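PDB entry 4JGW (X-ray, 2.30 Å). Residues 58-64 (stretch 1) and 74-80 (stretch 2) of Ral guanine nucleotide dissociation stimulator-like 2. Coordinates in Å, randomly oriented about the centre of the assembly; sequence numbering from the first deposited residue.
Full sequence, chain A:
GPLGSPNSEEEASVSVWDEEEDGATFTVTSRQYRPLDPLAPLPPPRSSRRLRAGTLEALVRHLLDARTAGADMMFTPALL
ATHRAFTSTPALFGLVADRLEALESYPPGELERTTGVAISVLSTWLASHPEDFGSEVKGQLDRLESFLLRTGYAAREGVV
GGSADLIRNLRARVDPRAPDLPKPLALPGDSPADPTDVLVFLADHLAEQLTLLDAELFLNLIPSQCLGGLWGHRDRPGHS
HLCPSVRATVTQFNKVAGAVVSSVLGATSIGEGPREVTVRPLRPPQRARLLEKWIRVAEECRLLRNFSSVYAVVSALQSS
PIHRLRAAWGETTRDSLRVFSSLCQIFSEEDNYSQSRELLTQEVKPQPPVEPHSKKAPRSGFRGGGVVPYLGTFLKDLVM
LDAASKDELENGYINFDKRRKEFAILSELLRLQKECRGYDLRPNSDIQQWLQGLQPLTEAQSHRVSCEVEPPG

Stretch 1 58-64: ALVRHLL
Stretch 2 74-80: MFTPALL

How do the two backbones lie? Residues 58-63 and 75-80 are helical, with phi/psi near -62/-40 but psi near -55 at Phe-75 and Thr-76; their axes approach to 10.7 Å with N-to-C directions 137° apart. Leu-63 CA sits 6.2 Å from Thr-76 CA and Leu-59 CA 8.3 Å from Leu-79 CA.

What does Phe-75 do? It covers the most surface of the 356 Å² buried, summed over both sides. Its CA-to-CB bond points toward the first helix, and chi1 t with chi2 82° presents one flat apolar face to the edge of His-62 (chi1 t, chi2 59°), whose NE2 is hydrogen-bonded elsewhere in the structure. The centroids are 4.4 Å apart and the planes at 74°, with His-62 CD2 3.4 Å from Phe-75 CG. Phe-75 CZ lies 3.4 Å from Leu-59 O, near the ring plane.

How does Leu-63 fill the space beside the ring? With chi1 -142° and chi2 t, its CB lies 4.1 Å from Phe-75 CE2, its CG 3.8 Å from Leu-79 CD1 and its CD2 3.8 Å from Thr-76 CG2. Leu-79 (chi1 -147°, chi2 t) also brings CD1 4.2 Å from Leu-59 CB (chi1 m, chi2 t). All these residues but Thr-76 are buried, and the leucine side chains carry no polar group to satisfy.

Is there any polar link? No direct hydrogen bond crosses, but the oxygen of water 1 lies 2.6 Å from Leu-63 O, to which it donates, and 2.9 Å from Thr-76 OG1 (chi1 m). Threonine suits this partly exposed place, offering methyl and hydroxyl together.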

ATOM      1  N   ALA A  58      21.620  14.835  -9.834  1.00 33.85           N
ATOM      2  CA  ALA A  58      21.631  15.729  -8.676  1.00 33.44           C
ATOM      3  C   ALA A  58      20.944  15.100  -7.465  1.00 33.07           C
ATOM      4  O   ALA A  58      21.333  15.353  -6.322  1.00 32.99           O
ATOM      5  CB  ALA A  58      20.984  17.060  -9.022  1.00 33.35           C
ATOM      6  N   LEU A  59      19.924  14.284  -7.724  1.00 32.63           N
ATOM      7  CA  LEU A  59      19.244  13.536  -6.669  1.00 32.29           C
ATOM      8  C   LEU A  59      20.214  12.585  -5.972  1.00 32.06           C
ATOM      9  O   LEU A  59      20.191  12.456  -4.748  1.00 31.91           O
ATOM     10  CB  LEU A  59      18.040  12.757  -7.221  1.00 32.13           C
ATOM     11  CG  LEU A  59      16.873  13.503  -7.884  1.00 32.20           C
ATOM     12  CD1 LEU A  59      15.728  12.542  -8.178  1.00 32.25           C
ATOM     13  CD2 LEU A  59      16.373  14.672  -7.052  1.00 31.92           C
ATOM     14  N   VAL A  60      21.072  11.942  -6.765  1.00 31.87           N
ATOM     15  CA  VAL A  60      22.062  10.994  -6.255  1.00 31.75           C
ATOM     16  C   VAL A  60      23.176  11.691  -5.463  1.00 31.77           C
ATOM     17  O   VAL A  60      23.654  11.152  -4.462  1.00 31.64           O
ATOM     18  CB  VAL A  60      22.641  10.108  -7.394  1.00 31.83           C
ATOM     19  CG1 VAL A  60      23.822   9.265  -6.907  1.00 31.44           C
ATOM     20  CG2 VAL A  60      21.549   9.207  -7.967  1.00 31.92           C
ATOM     21  N   ARG A  61      23.576  12.885  -5.909  1.00 31.75           N
ATOM     22  CA  ARG A  61      24.553  13.702  -5.176  1.00 31.82           C
ATOM     23  C   ARG A  61      24.024  14.059  -3.789  1.00 31.48           C
ATOM     24  O   ARG A  61      24.740  13.939  -2.794  1.00 31.48           O
ATOM     25  CB  ARG A  61      24.915  14.980  -5.947  1.00 31.99           C
ATOM     26  CG  ARG A  61      25.846  14.767  -7.133  1.00 32.71           C
ATOM     27  CD  ARG A  61      26.465  16.082  -7.621  1.00 34.34           C
ATOM     28  NE  ARG A  61      25.491  16.967  -8.262  1.00 35.29           N
ATOM     29  CZ  ARG A  61      25.174  16.942  -9.556  1.00 35.90           C
ATOM     30  NH1 ARG A  61      25.748  16.071 -10.378  1.00 36.22           N
ATOM     31  NH2 ARG A  61      24.274  17.791 -10.034  1.00 36.40           N
ATOM     32  N   HIS A  62      22.764  14.486  -3.741  1.00 31.21           N
ATOM     33  CA  HIS A  62      22.072  14.798  -2.492  1.00 31.00           C
ATOM     34  C   HIS A  62      21.867  13.533  -1.646  1.00 30.91           C
ATOM     35  O   HIS A  62      21.983  13.576  -0.420  1.00 30.78           O
ATOM     36  CB  HIS A  62      20.736  15.484  -2.804  1.00 30.97           C
ATOM     37  CG  HIS A  62      20.022  16.026  -1.602  1.00 30.99           C
ATOM     38  ND1 HIS A  62      20.576  16.969  -0.763  1.00 30.87           N
ATOM     39  CD2 HIS A  62      18.780  15.780  -1.122  1.00 30.88           C
ATOM     40  CE1 HIS A  62      19.714  17.266   0.193  1.00 30.70           C
ATOM     41  NE2 HIS A  62      18.614  16.561  -0.003  1.00 30.77           N
ATOM     42  N   LEU A  63      21.593  12.413  -2.315  1.00 30.73           N
ATOM     43  CA  LEU A  63      21.424  11.109  -1.657  1.00 30.69           C
ATOM     44  C   LEU A  63      22.667  10.713  -0.858  1.00 30.63           C
ATOM     45  O   LEU A  63      22.563  10.229   0.272  1.00 30.56           O
ATOM     46  CB  LEU A  63      21.136  10.022  -2.699  1.00 30.50           C
ATOM     47  CG  LEU A  63      20.149   8.867  -2.468  1.00 30.93           C
ATOM     48  CD1 LEU A  63      20.606   7.637  -3.257  1.00 30.36           C
ATOM     49  CD2 LEU A  63      19.931   8.507  -1.005  1.00 29.84           C
ATOM     50  N   LEU A  64      23.839  10.930  -1.452  1.00 30.55           N
ATOM     51  CA  LEU A  64      25.099  10.460  -0.881  1.00 30.62           C
ATOM     52  C   LEU A  64      25.838  11.530  -0.070  1.00 30.51           C
ATOM     53  O   LEU A  64      26.982  11.329   0.343  1.00 30.52           O
ATOM     54  CB  LEU A  64      26.000   9.866  -1.975  1.00 30.68           C
ATOM     55  CG  LEU A  64      25.444   8.717  -2.831  1.00 30.93           C
ATOM     56  CD1 LEU A  64      26.524   8.166  -3.742  1.00 31.02           C
ATOM     57  CD2 LEU A  64      24.849   7.595  -1.985  1.00 31.39           C
ATOM     58  N   MET A  74      13.273  13.409   5.085  1.00 25.44           N
ATOM     59  CA  MET A  74      12.347  12.658   4.238  1.00 25.38           C
ATOM     60  C   MET A  74      12.976  12.200   2.917  1.00 25.26           C
ATOM     61  O   MET A  74      12.508  11.238   2.309  1.00 25.18           O
ATOM     62  CB  MET A  74      11.053  13.442   3.974  1.00 25.43           C
ATOM     63  CG  MET A  74       9.946  12.581   3.347  1.00 25.87           C
ATOM     64  SD  MET A  74       8.425  13.442   2.911  1.00 26.78           S
ATOM     65  CE  MET A  74       7.752  13.806   4.534  1.00 25.71           C
ATOM     66  N   PHE A  75      14.042  12.877   2.488  1.00 25.08           N
ATOM     67  CA  PHE A  75      14.591  12.671   1.146  1.00 24.98           C
ATOM     68  C   PHE A  75      14.981  11.230   0.823  1.00 25.03           C
ATOM     69  O   PHE A  75      14.523  10.675  -0.175  1.00 24.98           O
ATOM     70  CB  PHE A  75      15.779  13.597   0.869  1.00 24.83           C
ATOM     71  CG  PHE A  75      16.338  13.444  -0.515  1.00 24.49           C
ATOM     72  CD1 PHE A  75      15.743  14.092  -1.591  1.00 24.32           C
ATOM     73  CD2 PHE A  75      17.438  12.626  -0.748  1.00 24.28           C
ATOM     74  CE1 PHE A  75      16.243  13.940  -2.875  1.00 24.36           C
ATOM     75  CE2 PHE A  75      17.947  12.469  -2.032  1.00 24.03           C
ATOM     76  CZ  PHE A  75      17.350  13.128  -3.096  1.00 24.25           C
ATOM     77  N   THR A  76      15.838  10.648   1.660  1.00 25.06           N
ATOM     78  CA  THR A  76      16.370   9.306   1.438  1.00 24.98           C
ATOM     79  C   THR A  76      15.278   8.224   1.360  1.00 25.09           C
ATOM     80  O   THR A  76      15.228   7.487   0.376  1.00 25.19           O
ATOM     81  CB  THR A  76      17.456   8.947   2.491  1.00 25.02           C
ATOM     82  OG1 THR A  76      18.469   9.961   2.491  1.00 24.99           O
ATOM     83  CG2 THR A  76      18.094   7.593   2.196  1.00 24.48           C
ATOM     84  N   PRO A  77      14.400   8.127   2.381  1.00 25.21           N
ATOM     85  CA  PRO A  77      13.360   7.097   2.292  1.00 25.41           C
ATOM     86  C   PRO A  77      12.347   7.347   1.171  1.00 25.65           C
ATOM     87  O   PRO A  77      11.878   6.393   0.551  1.00 25.58           O
ATOM     88  CB  PRO A  77      12.681   7.157   3.666  1.00 25.33           C
ATOM     89  CG  PRO A  77      12.978   8.523   4.181  1.00 25.29           C
ATOM     90  CD  PRO A  77      14.346   8.845   3.670  1.00 25.18           C
ATOM     91  N   ALA A  78      12.027   8.616   0.913  1.00 25.95           N
ATOM     92  CA  ALA A  78      11.111   8.985  -0.167  1.00 26.22           C
ATOM     93  C   ALA A  78      11.655   8.606  -1.540  1.00 26.50           C
ATOM     94  O   ALA A  78      10.927   8.041  -2.355  1.00 26.56           O
ATOM     95  CB  ALA A  78      10.775  10.474  -0.114  1.00 26.21           C
ATOM     96  N   LEU A  79      12.927   8.918  -1.793  1.00 26.80           N
ATOM     97  CA  LEU A  79      13.556   8.594  -3.076  1.00 27.15           C
ATOM     98  C   LEU A  79      13.612   7.080  -3.270  1.00 27.25           C
ATOM     99  O   LEU A  79      13.235   6.575  -4.329  1.00 27.22           O
ATOM    100  CB  LEU A  79      14.973   9.182  -3.173  1.00 27.22           C
ATOM    101  CG  LEU A  79      15.553   9.656  -4.524  1.00 27.74           C
ATOM    102  CD1 LEU A  79      17.067   9.778  -4.436  1.00 27.84           C
ATOM    103  CD2 LEU A  79      15.181   8.791  -5.726  1.00 27.66           C
ATOM    104  N   LEU A  80      14.070   6.370  -2.240  1.00 27.22           N
ATOM    105  CA  LEU A  80      14.198   4.913  -2.292  1.00 27.40           C
ATOM    106  C   LEU A  80      12.857   4.214  -2.490  1.00 27.49           C
ATOM    107  O   LEU A  80      12.791   3.181  -3.151  1.00 27.49           O
ATOM    108  CB  LEU A  80      14.902   4.372  -1.039  1.00 27.27           C
ATOM    109  CG  LEU A  80      16.386   4.711  -0.831  1.00 27.49           C
ATOM    110  CD1 LEU A  80      16.890   4.122   0.480  1.00 26.85           C
ATOM    111  CD2 LEU A  80      17.261   4.251  -2.002  1.00 26.81           C
TER
HETATM  112  O   HOH W   1      21.342   9.952   2.566  1.00 24.70           O